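Local structure of rifamycin polyketide synthase (Amycolatopsis mediterranei, 4LN9) at residues Leu31-Ala36 / Ala43-Pro48; Val88-Glu93 / Val118-Gly123; Ala94-Leu99 / Gly129-Asp134. The protein probably dehydrates a polyketide intermediate, as the dehydratase domain of the terminal module in the assembly line that builds rifamycin. All coordinates share one frame; numbering follows the deposited sequence.

Interaction 1: Leu31-Ala36 / Ala43-Pro48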
# COMPACT_ATOMS: atom_id res chain seq x y z
N LEU A 31 -5.26 9.77 3.38
CA LEU A 31 -4.95 8.49 4.01
C LEU A 31 -3.46 8.17 3.91
O LEU A 31 -3.02 7.10 4.35
CB LEU A 31 -5.77 7.37 3.37
CG LEU A 31 -7.28 7.43 3.62
CD1 LEU A 31 -8.02 6.48 2.69
CD2 LEU A 31 -7.58 7.10 5.08
N GLY A 32 -2.71 9.03 3.23
CA GLY A 32 -1.27 8.82 3.07
C GLY A 32 -0.89 7.97 1.87
O GLY A 32 0.15 7.32 1.87
N LEU A 33 -1.73 7.98 0.84
CA LEU A 33 -1.36 7.38 -0.44
C LEU A 33 -1.49 8.42 -1.55
O LEU A 33 -1.68 9.60 -1.28
CB LEU A 33 -2.24 6.16 -0.73
CG LEU A 33 -2.35 5.10 0.37
CD1 LEU A 33 -3.55 5.36 1.25
CD2 LEU A 33 -2.42 3.70 -0.23
N ALA A 34 -1.20 8.00 -2.78
CA ALA A 34 -1.46 8.85 -3.94
C ALA A 34 -2.65 8.28 -4.69
O ALA A 34 -2.91 7.08 -4.61
CB ALA A 34 -0.23 8.88 -4.85
N GLY A 35 -3.38 9.12 -5.42
CA GLY A 35 -4.42 8.61 -6.32
C GLY A 35 -3.83 7.96 -7.56
O GLY A 35 -2.81 8.43 -8.08
N ALA A 36 -4.43 6.87 -8.01
CA ALA A 36 -3.92 6.15 -9.18
C ALA A 36 -4.31 6.84 -10.48
O ALA A 36 -3.72 6.59 -11.53
CB ALA A 36 -4.40 4.71 -9.17
N ALA A 43 -5.68 3.52 -5.47
CA ALA A 43 -4.54 4.19 -4.87
C ALA A 43 -3.24 3.49 -5.25
O ALA A 43 -3.25 2.35 -5.69
CB ALA A 43 -4.69 4.24 -3.35
N VAL A 44 -2.15 4.25 -5.25
CA VAL A 44 -0.82 3.66 -5.35
C VAL A 44 -0.01 4.13 -4.16
O VAL A 44 -0.17 5.26 -3.70
CB VAL A 44 -0.12 4.09 -6.65
CG1 VAL A 44 -0.17 5.60 -6.81
CG2 VAL A 44 1.32 3.60 -6.67
N VAL A 45 0.79 3.24 -3.58
CA VAL A 45 1.77 3.69 -2.61
C VAL A 45 3.12 3.01 -2.81
O VAL A 45 3.18 1.86 -3.24
CB VAL A 45 1.30 3.50 -1.16
CG1 VAL A 45 1.28 2.02 -0.79
CG2 VAL A 45 2.19 4.29 -0.21
N GLN A 46 4.18 3.80 -2.74
CA GLN A 46 5.51 3.25 -2.84
C GLN A 46 5.84 2.44 -1.59
O GLN A 46 5.26 2.66 -0.53
CB GLN A 46 6.53 4.37 -3.03
CG GLN A 46 6.30 5.18 -4.29
CD GLN A 46 7.18 6.40 -4.36
OE1 GLN A 46 6.85 7.45 -3.81
NE2 GLN A 46 8.32 6.28 -5.03
N LEU A 47 6.71 1.45 -1.75
CA LEU A 47 7.15 0.62 -0.65
C LEU A 47 8.66 0.77 -0.44
O LEU A 47 9.44 -0.01 -0.99
CB LEU A 47 6.79 -0.85 -0.91
CG LEU A 47 5.30 -1.15 -1.11
CD1 LEU A 47 5.10 -2.60 -1.54
CD2 LEU A 47 4.51 -0.85 0.15
N PRO A 48 9.07 1.85 0.24
CA PRO A 48 10.47 2.23 0.39
C PRO A 48 11.31 1.08 0.94
O PRO A 48 12.52 1.05 0.73
CB PRO A 48 10.42 3.37 1.41
CG PRO A 48 9.03 3.91 1.33
CD PRO A 48 8.16 2.75 0.97
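Leu33 lays its CD2 methyl over the side chains of Ala43 and Val45, on one face of the hairpin formed by strands 34-38 and 41-47 at the start of the double hotdog fold. Its CG stands anti to the carbonyl carbon (chi1 -52°), which swings the branch across to the neighbouring strand, where CD2 comes within 3.8 Å of Val45 CB. The same methyl lies 3.9 Å from Ala43 CB, so it bridges two residues that alternate with Val44 along the strand. Leu33 and Val45 meet at a slant rather than side by side. Closer to the backbone, Leu33 CB lies 3.7 Å from Val44 O.

On the reverse face Ala34 and Val44 form an antiparallel hydrogen-bonded pair. Ala34 CB is 3.8 Å from Val44 CG1, the methyl held between the backbone N and the carbonyl carbon (chi1 51°). Two backbone bonds close the ring between these residues, and the one from Ala34 N to Val44 O is 3.1 Å long and almost in line with the carbonyl. Gly35 and Ala43 follow as a non-hydrogen-bonded pair.

Strand 52-59 continues the sheet beyond this hairpin: Phe55 packs against Ala36 and Val44, while Val54 pairs with Val45. The second subunit closes over the Leu33 face, bringing its Thr56 against Leu33 and its Gln119 against Val45, so the hairpin contributes directly to the dimer contact.

The return bond from Val44 N to Ala34 O measures 3.0 Å and reaches the oxygen with the donor tilted 29° from the carbonyl plane; that oxygen also accepts a CA-H...O contact from Ala43 CA, at 3.3 Å.

Interaction 2: Val88-Glu93 / Val118-Gly123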
# COMPACT_ATOMS: atom_id res chain seq x y z
N VAL A 88 0.60 -3.15 -16.93
CA VAL A 88 1.34 -2.13 -17.65
C VAL A 88 1.22 -0.75 -17.02
O VAL A 88 2.21 -0.01 -16.96
CB VAL A 88 0.97 -2.09 -19.14
CG1 VAL A 88 1.59 -0.87 -19.81
CG2 VAL A 88 1.41 -3.37 -19.83
N ARG A 89 0.09 -0.47 -16.38
CA ARG A 89 -0.06 0.77 -15.62
C ARG A 89 0.89 0.81 -14.43
O ARG A 89 1.52 1.84 -14.17
CB ARG A 89 -1.51 0.97 -15.15
CG ARG A 89 -1.68 2.10 -14.13
CD ARG A 89 -1.43 3.47 -14.75
NE ARG A 89 -1.72 4.56 -13.82
CZ ARG A 89 -0.82 5.10 -13.00
NH1 ARG A 89 0.42 4.62 -12.97
NH2 ARG A 89 -1.16 6.10 -12.20
N ALA A 90 1.02 -0.31 -13.74
CA ALA A 90 1.93 -0.41 -12.60
C ALA A 90 3.38 -0.23 -13.06
O ALA A 90 4.13 0.57 -12.50
CB ALA A 90 1.75 -1.74 -11.90
N GLY A 91 3.76 -1.00 -14.07
CA GLY A 91 5.09 -0.90 -14.66
C GLY A 91 5.44 0.52 -15.06
O GLY A 91 6.55 0.99 -14.81
N ASP A 92 4.49 1.21 -15.67
CA ASP A 92 4.73 2.58 -16.11
C ASP A 92 4.99 3.55 -14.96
O ASP A 92 5.77 4.49 -15.10
CB ASP A 92 3.59 3.09 -17.00
CG ASP A 92 4.05 4.19 -17.95
OD1 ASP A 92 5.09 4.00 -18.62
OD2 ASP A 92 3.47 5.29 -17.89
N GLU A 93 4.34 3.31 -13.83
CA GLU A 93 4.59 4.08 -12.61
C GLU A 93 6.08 4.06 -12.25
O GLU A 93 6.62 5.05 -11.75
CB GLU A 93 3.76 3.53 -11.45
CG GLU A 93 3.77 4.40 -10.20
CD GLU A 93 2.97 5.68 -10.37
OE1 GLU A 93 2.12 5.73 -11.28
OE2 GLU A 93 3.23 6.65 -9.62
N VAL A 118 -8.76 -5.60 -4.96
CA VAL A 118 -7.73 -5.98 -5.92
C VAL A 118 -6.39 -5.33 -5.61
O VAL A 118 -6.34 -4.21 -5.10
CB VAL A 118 -8.14 -5.65 -7.37
CG1 VAL A 118 -7.02 -6.03 -8.33
CG2 VAL A 118 -9.43 -6.36 -7.73
N GLN A 119 -5.32 -6.06 -5.84
CA GLN A 119 -4.00 -5.52 -5.59
C GLN A 119 -3.03 -5.85 -6.71
O GLN A 119 -2.95 -6.98 -7.17
CB GLN A 119 -3.46 -6.02 -4.26
CG GLN A 119 -2.23 -5.26 -3.80
CD GLN A 119 -1.74 -5.72 -2.44
OE1 GLN A 119 -0.65 -6.29 -2.32
NE2 GLN A 119 -2.51 -5.43 -1.40
N VAL A 120 -2.32 -4.83 -7.19
CA VAL A 120 -1.22 -5.05 -8.12
C VAL A 120 0.10 -4.77 -7.43
O VAL A 120 0.35 -3.66 -6.96
CB VAL A 120 -1.34 -4.14 -9.36
CG1 VAL A 120 -0.36 -4.59 -10.44
CG2 VAL A 120 -2.77 -4.16 -9.89
N ALA A 121 0.91 -5.81 -7.28
CA ALA A 121 2.16 -5.70 -6.56
C ALA A 121 3.35 -5.71 -7.51
O ALA A 121 3.59 -6.69 -8.22
CB ALA A 121 2.29 -6.80 -5.52
N LEU A 122 4.16 -4.66 -7.42
CA LEU A 122 5.34 -4.51 -8.25
C LEU A 122 6.59 -4.63 -7.38
O LEU A 122 6.78 -3.85 -6.45
CB LEU A 122 5.33 -3.14 -8.93
CG LEU A 122 6.29 -2.94 -10.10
CD1 LEU A 122 5.98 -3.92 -11.22
CD2 LEU A 122 6.23 -1.50 -10.61
N GLY A 123 7.42 -5.63 -7.67
CA GLY A 123 8.62 -5.88 -6.88
C GLY A 123 9.69 -4.84 -7.13
O GLY A 123 9.57 -4.01 -8.03
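Ala90 and Gly91 carry the contact between helix 80-93 and strand 116-122, meeting the side chains of Val120 and Leu122. This is the characteristic hotdog arrangement, a helix lying against the curved sheet that wraps it. The short segments of helix and strand run at 42° to each other, with their axes 8.9 Å apart at closest approach.

Arg89, just before the contact, directs its side chain along the helix flank, where it touches Phe55 and Leu41 and pairs with Glu93 one turn on. The CB of Ala90 is directed toward the strand and meets Val120 CG1 at 3.8 Å, a methyl-to-methyl touch between two buried residues. Val120 CG1 is anti to its backbone N (chi1 -168°), which extends it from the sheet toward the helix.

The backbone of Ala90 is used as well: Leu122 CD2 rests 3.5 Å from Ala90 O, an apolar methyl against a carbonyl. Gly91 follows, its CA 4.2 Å from the same CD2 methyl. No hydrogen bond crosses between the two segments; the contact rests on van der Waals packing of Ala90 and Gly91 with Val120 and Leu122. Phe55 and Leu53, from strand 52-59, extend the apolar layer around Ala90 and Leu122 respectively.

Glu93 sets out toward the strand, but its carboxylate turns back along the helix to Arg89. NH1 of Arg89 meets OE1 of Glu93 at 2.6 Å in a nearly straight hydrogen bond that forms part of a salt bridge, with the oxygen lying in the guanidinium plane.

Interaction 3: Ala94-Leu99 / Gly129-Asp134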
# COMPACT_ATOMS: atom_id res chain seq x y z
N ALA A 94 6.74 2.94 -12.51
CA ALA A 94 8.11 2.74 -12.07
C ALA A 94 9.09 2.77 -13.24
O ALA A 94 10.23 2.31 -13.12
CB ALA A 94 8.24 1.43 -11.31
N GLY A 95 8.64 3.27 -14.39
CA GLY A 95 9.49 3.37 -15.57
C GLY A 95 9.88 2.01 -16.13
O GLY A 95 10.96 1.85 -16.70
N CYS A 96 8.99 1.04 -15.97
CA CYS A 96 9.12 -0.28 -16.58
C CYS A 96 7.88 -0.62 -17.38
O CYS A 96 7.11 -1.49 -16.99
CB CYS A 96 9.27 -1.35 -15.50
SG CYS A 96 10.89 -1.42 -14.70
N PRO A 97 7.69 0.05 -18.53
CA PRO A 97 6.41 -0.04 -19.24
C PRO A 97 6.23 -1.32 -20.06
O PRO A 97 5.12 -1.62 -20.50
CB PRO A 97 6.43 1.18 -20.15
CG PRO A 97 7.88 1.42 -20.41
CD PRO A 97 8.60 1.03 -19.15
N VAL A 98 7.31 -2.07 -20.28
CA VAL A 98 7.24 -3.23 -21.18
C VAL A 98 6.84 -4.50 -20.45
O VAL A 98 7.48 -4.89 -19.46
CB VAL A 98 8.58 -3.46 -21.92
CG1 VAL A 98 8.50 -4.73 -22.76
CG2 VAL A 98 8.92 -2.26 -22.78
N LEU A 99 5.78 -5.15 -20.92
CA LEU A 99 5.33 -6.41 -20.34
C LEU A 99 6.06 -7.59 -20.97
O LEU A 99 5.65 -8.12 -22.00
CB LEU A 99 3.81 -6.56 -20.47
CG LEU A 99 3.14 -7.70 -19.69
CD1 LEU A 99 3.57 -7.69 -18.23
CD2 LEU A 99 1.63 -7.64 -19.81
N GLY A 129 17.00 -4.19 -14.08
CA GLY A 129 15.94 -3.19 -13.90
C GLY A 129 14.55 -3.77 -14.05
O GLY A 129 13.55 -3.06 -13.93
N SER A 130 14.48 -5.07 -14.33
CA SER A 130 13.21 -5.77 -14.42
C SER A 130 12.55 -5.91 -13.05
O SER A 130 13.24 -6.00 -12.03
CB SER A 130 13.40 -7.15 -15.05
OG SER A 130 14.21 -7.98 -14.22
N ARG A 131 11.23 -5.84 -13.02
CA ARG A 131 10.47 -6.01 -11.78
C ARG A 131 9.43 -7.11 -11.94
O ARG A 131 8.81 -7.23 -12.99
CB ARG A 131 9.78 -4.70 -11.40
CG ARG A 131 10.69 -3.50 -11.29
CD ARG A 131 9.87 -2.24 -11.01
NE ARG A 131 10.70 -1.07 -10.76
CZ ARG A 131 10.90 -0.55 -9.56
NH1 ARG A 131 10.42 -1.15 -8.48
NH2 ARG A 131 11.63 0.56 -9.42
N THR A 132 9.22 -7.89 -10.89
CA THR A 132 8.08 -8.81 -10.86
C THR A 132 6.78 -8.03 -10.70
O THR A 132 6.76 -6.96 -10.08
CB THR A 132 8.19 -9.82 -9.72
OG1 THR A 132 8.34 -9.12 -8.48
CG2 THR A 132 9.39 -10.73 -9.93
N VAL A 133 5.71 -8.55 -11.28
CA VAL A 133 4.38 -8.01 -11.04
C VAL A 133 3.41 -9.16 -10.75
O VAL A 133 3.57 -10.26 -11.28
CB VAL A 133 3.88 -7.17 -12.24
CG1 VAL A 133 3.85 -8.01 -13.50
CG2 VAL A 133 2.51 -6.58 -11.94
N ASP A 134 2.61 -8.99 -9.70
CA ASP A 134 1.60 -9.98 -9.34
C ASP A 134 0.26 -9.29 -9.15
O ASP A 134 0.21 -8.16 -8.67
CB ASP A 134 2.00 -10.71 -8.05
CG ASP A 134 3.21 -11.61 -8.24
OD1 ASP A 134 3.03 -12.77 -8.68
OD2 ASP A 134 4.32 -11.20 -7.84
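Arg131 reaches from strand 131-139 across Cys96 and ends over Ala94. Its CB is directed toward residues 94-99; CG, anti to the carbonyl carbon (chi1 -55°), starts an extended chain to NE and passes 4.0 Å from Cys96 SG. CD runs between the two partners, 3.9 Å from Cys96 SG and about as far from Ala94 CB. NE comes closest to the alanine, with Ala94 CB at 3.6 Å; this nitrogen is buried here without a polar partner in the model. CZ follows at 3.7 Å from Ala94 CB. The Ala94 methyl sits over one face of the guanidinium, displaced toward its rim, while the Cys96 sulfur lies at the edge, near the plane.

The residues that meet Arg131 from segment 94-99 lie at the exit from the central helix of this hotdog: a Schellman motif, with Gly95 at positive phi as its C-prime residue, ends helix 80-93 and turns the chain toward strand 98-104. At the tip of the arginine, NH1 binds the carbonyl oxygens of Asp51 and Gly123, fixing the group beside the sheet. NH2 keeps Ala94 CB at 4.0 Å. Cys96 SG also approaches Gly129 O to 3.2 Å.

How the interactions relate
Interactions 2 and 3 are close neighbours, with centres about 8 Å apart: their first segments are consecutive at the helix end, and their strands 116-122 and 131-139 adjoin in the sheet. Interaction 2 is the buried seat of the helix, without hydrogen bonds between its segments; interaction 3, partly buried, covers the helix exit with an arginine whose charged end is held by carbonyls. They are stitched together by Gly91 O with Cys96 N and by Ala121 N with Asp134 O. All three reach the second subunit. Interaction 1, a hairpin joined by backbone bonds, lies farthest from the chain's centre. It meets interaction 2 where Arg89 NH2 binds Ala36 O at 2.7 Å, and it does not touch interaction 3.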